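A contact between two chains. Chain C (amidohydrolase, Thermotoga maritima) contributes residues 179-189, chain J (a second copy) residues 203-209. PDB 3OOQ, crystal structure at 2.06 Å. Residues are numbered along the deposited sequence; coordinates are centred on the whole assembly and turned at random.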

# COMPACT_ATOMS: atom_id res chain seq x y z
N ILE C 179 25.52 2.23 16.63
CA ILE C 179 26.88 1.74 16.74
C ILE C 179 27.31 1.63 18.21
O ILE C 179 27.90 0.62 18.64
CB ILE C 179 27.83 2.62 15.89
CG1 ILE C 179 27.37 2.60 14.42
CG2 ILE C 179 29.30 2.18 16.05
CD1 ILE C 179 28.14 3.55 13.41
N ARG C 180 26.98 2.66 18.99
CA ARG C 180 27.33 2.70 20.39
C ARG C 180 26.61 1.58 21.13
O ARG C 180 27.18 0.94 22.02
CB ARG C 180 26.99 4.08 20.98
CG ARG C 180 27.82 4.47 22.19
CD ARG C 180 27.47 5.88 22.70
NE ARG C 180 28.53 6.83 22.42
CZ ARG C 180 28.47 7.80 21.51
NH1 ARG C 180 29.51 8.62 21.35
NH2 ARG C 180 27.36 7.97 20.78
N ASP C 181 25.37 1.33 20.73
CA ASP C 181 24.54 0.28 21.33
C ASP C 181 25.19 -1.06 21.05
O ASP C 181 25.32 -1.90 21.94
CB ASP C 181 23.14 0.34 20.74
CG ASP C 181 22.21 -0.67 21.35
OD1 ASP C 181 21.78 -0.47 22.50
OD2 ASP C 181 21.90 -1.68 20.68
N TYR C 182 25.60 -1.23 19.80
CA TYR C 182 26.22 -2.46 19.34
C TYR C 182 27.48 -2.74 20.15
O TYR C 182 27.67 -3.84 20.63
CB TYR C 182 26.52 -2.43 17.83
CG TYR C 182 27.43 -3.56 17.39
CD1 TYR C 182 26.97 -4.88 17.36
CD2 TYR C 182 28.76 -3.32 17.03
CE1 TYR C 182 27.81 -5.93 16.96
CE2 TYR C 182 29.61 -4.36 16.65
CZ TYR C 182 29.12 -5.67 16.62
OH TYR C 182 29.96 -6.69 16.25
N PHE C 183 28.33 -1.73 20.32
CA PHE C 183 29.56 -1.98 21.09
C PHE C 183 29.34 -2.16 22.59
O PHE C 183 30.09 -2.91 23.24
CB PHE C 183 30.67 -0.98 20.75
CG PHE C 183 31.37 -1.32 19.48
CD1 PHE C 183 32.09 -2.49 19.38
CD2 PHE C 183 31.24 -0.50 18.35
CE1 PHE C 183 32.72 -2.84 18.19
CE2 PHE C 183 31.86 -0.85 17.15
CZ PHE C 183 32.59 -2.02 17.07
N THR C 184 28.31 -1.50 23.12
CA THR C 184 27.89 -1.75 24.50
C THR C 184 27.55 -3.24 24.68
O THR C 184 27.95 -3.88 25.67
CB THR C 184 26.70 -0.83 24.91
OG1 THR C 184 27.12 0.54 24.85
CG2 THR C 184 26.19 -1.13 26.34
N LYS C 185 26.82 -3.78 23.71
CA LYS C 185 26.48 -5.20 23.71
C LYS C 185 27.68 -6.12 23.62
O LYS C 185 27.70 -7.18 24.25
CB LYS C 185 25.55 -5.52 22.56
CG LYS C 185 24.18 -5.81 23.05
CD LYS C 185 23.27 -4.69 22.73
CE LYS C 185 22.43 -5.04 21.54
NZ LYS C 185 21.13 -4.29 21.71
N VAL C 186 28.67 -5.71 22.83
CA VAL C 186 29.90 -6.47 22.71
C VAL C 186 30.67 -6.54 24.04
O VAL C 186 31.22 -7.60 24.39
CB VAL C 186 30.79 -5.95 21.56
CG1 VAL C 186 32.14 -6.66 21.55
CG2 VAL C 186 30.08 -6.15 20.22
N LYS C 187 30.73 -5.41 24.75
CA LYS C 187 31.38 -5.37 26.06
C LYS C 187 30.66 -6.29 27.04
O LYS C 187 31.30 -7.02 27.79
CB LYS C 187 31.42 -3.95 26.63
CG LYS C 187 32.44 -3.03 25.94
CD LYS C 187 32.38 -1.63 26.51
CE LYS C 187 33.26 -1.48 27.74
NZ LYS C 187 33.02 -0.17 28.43
N ASN C 188 29.32 -6.25 27.02
CA ASN C 188 28.48 -7.14 27.84
C ASN C 188 28.75 -8.60 27.56
O ASN C 188 28.82 -9.42 28.48
CB ASN C 188 26.99 -6.89 27.60
CG ASN C 188 26.50 -5.60 28.21
OD1 ASN C 188 27.18 -4.97 29.01
ND2 ASN C 188 25.29 -5.21 27.82
N TYR C 189 28.84 -8.94 26.27
CA TYR C 189 29.18 -10.28 25.81
C TYR C 189 30.53 -10.70 26.37
O TYR C 189 30.66 -11.80 26.93
CB TYR C 189 29.23 -10.26 24.29
CG TYR C 189 29.50 -11.57 23.58
CD1 TYR C 189 30.75 -11.81 22.98
CD2 TYR C 189 28.50 -12.54 23.44
CE1 TYR C 189 30.99 -12.97 22.28
CE2 TYR C 189 28.74 -13.73 22.73
CZ TYR C 189 29.99 -13.93 22.16
OH TYR C 189 30.25 -15.08 21.46
N PHE J 203 28.34 -6.47 36.66
CA PHE J 203 27.07 -6.26 35.96
C PHE J 203 27.26 -6.53 34.46
O PHE J 203 28.14 -5.93 33.82
CB PHE J 203 26.61 -4.82 36.20
CG PHE J 203 25.23 -4.52 35.69
CD1 PHE J 203 24.13 -5.23 36.17
CD2 PHE J 203 25.03 -3.51 34.75
CE1 PHE J 203 22.86 -4.95 35.71
CE2 PHE J 203 23.73 -3.20 34.30
CZ PHE J 203 22.65 -3.94 34.78
N THR J 204 26.45 -7.41 33.90
CA THR J 204 26.62 -7.82 32.49
C THR J 204 25.49 -7.31 31.59
O THR J 204 25.39 -7.72 30.44
CB THR J 204 26.69 -9.36 32.33
OG1 THR J 204 25.47 -9.93 32.81
CG2 THR J 204 27.89 -9.96 33.10
N GLU J 205 24.64 -6.43 32.12
CA GLU J 205 23.46 -5.97 31.38
C GLU J 205 23.39 -4.45 31.16
O GLU J 205 22.30 -3.87 31.09
CB GLU J 205 22.18 -6.51 32.03
CG GLU J 205 22.01 -8.02 31.98
CD GLU J 205 20.83 -8.47 32.83
OE1 GLU J 205 21.03 -9.32 33.74
OE2 GLU J 205 19.71 -7.95 32.64
N THR J 206 24.55 -3.81 31.03
CA THR J 206 24.59 -2.38 30.75
C THR J 206 23.74 -2.08 29.51
O THR J 206 23.80 -2.80 28.51
CB THR J 206 26.04 -1.89 30.54
OG1 THR J 206 26.78 -2.09 31.75
CG2 THR J 206 26.08 -0.41 30.14
N ASP J 207 22.96 -1.02 29.61
CA ASP J 207 22.05 -0.61 28.56
C ASP J 207 22.12 0.90 28.49
O ASP J 207 21.87 1.59 29.49
CB ASP J 207 20.64 -1.08 28.91
CG ASP J 207 19.59 -0.65 27.90
OD1 ASP J 207 19.70 0.42 27.28
OD2 ASP J 207 18.60 -1.38 27.74
N LEU J 208 22.45 1.42 27.30
CA LEU J 208 22.61 2.86 27.11
C LEU J 208 21.36 3.64 27.47
O LEU J 208 21.44 4.70 28.11
CB LEU J 208 23.02 3.18 25.67
CG LEU J 208 24.48 2.91 25.29
CD1 LEU J 208 24.61 3.13 23.81
CD2 LEU J 208 25.43 3.84 26.04
N LYS J 209 20.21 3.11 27.07
CA LYS J 209 18.95 3.79 27.34
C LYS J 209 18.69 3.86 28.85
O LYS J 209 18.25 4.88 29.36
CB LYS J 209 17.78 3.10 26.62
CG LYS J 209 17.87 3.03 25.09
CD LYS J 209 16.54 2.50 24.54
CE LYS J 209 16.48 2.54 23.00
NZ LYS J 209 15.06 2.35 22.49
O HOH W 1 22.96 -0.43 25.22
O HOH W 2 27.75 -4.49 31.55

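A helix that meets a loop can offer partners, directly or through water, to loop backbone groups outside regular hydrogen-bonding patterns, and in the contact between chains C and J a few side-chain rotamers, helped by two waters, do this. Only one direct hydrogen bond joins the two stretches. Asn C188, with chi1 in the m well and chi2 near -12°, starts from a CA-to-CB bond that points sideways, but its amide reaches the loop: ND2 donates to Thr J206 O at 2.9 Å, nearly in line at 164°. Asn C188 OD1, in the same amide plane, accepts from water 2 at 2.6 Å. That water also donates to Phe J203 O at 2.7 Å and lies 2.6 Å from Thr J206 OG1, so both amide atoms, ND2 and OD1, are engaged, as suits a buried residue that can donate and accept.

One turn earlier, Thr C184 points toward chain J. The m rotamer of Thr C184 lets OG1 donate to Arg C180 O at 2.9 Å, so the hydroxyl proton is used within its own helix and the group can tolerate an apolar neighbour, Leu J208 CG, 3.6 Å from Thr C184 OG1. Thr C184 CG2 lies 3.9 Å from Thr J206 CG2, methyl against methyl.

Leu J208 covers the next turn of the helix. With chi1 m and chi2 t, Leu J208 places CD1 3.8 Å from Arg C180 CB and 3.6 Å from Asp C181 N, packing against the backbone and the aliphatic base of an arginine whose guanidinium is bonded elsewhere in the structure. At 86 Å² it has the largest covered area of any residue here, of 363 Å² buried, both sides summed. Asp C181, chi1 t, divides its carboxylate: OD2 forms a salt bridge with Lys C185 NZ at 2.9 Å, while OD1 accepts from water 1 at 3.0 Å, which in turn accepts from Leu J208 N at 2.8 Å.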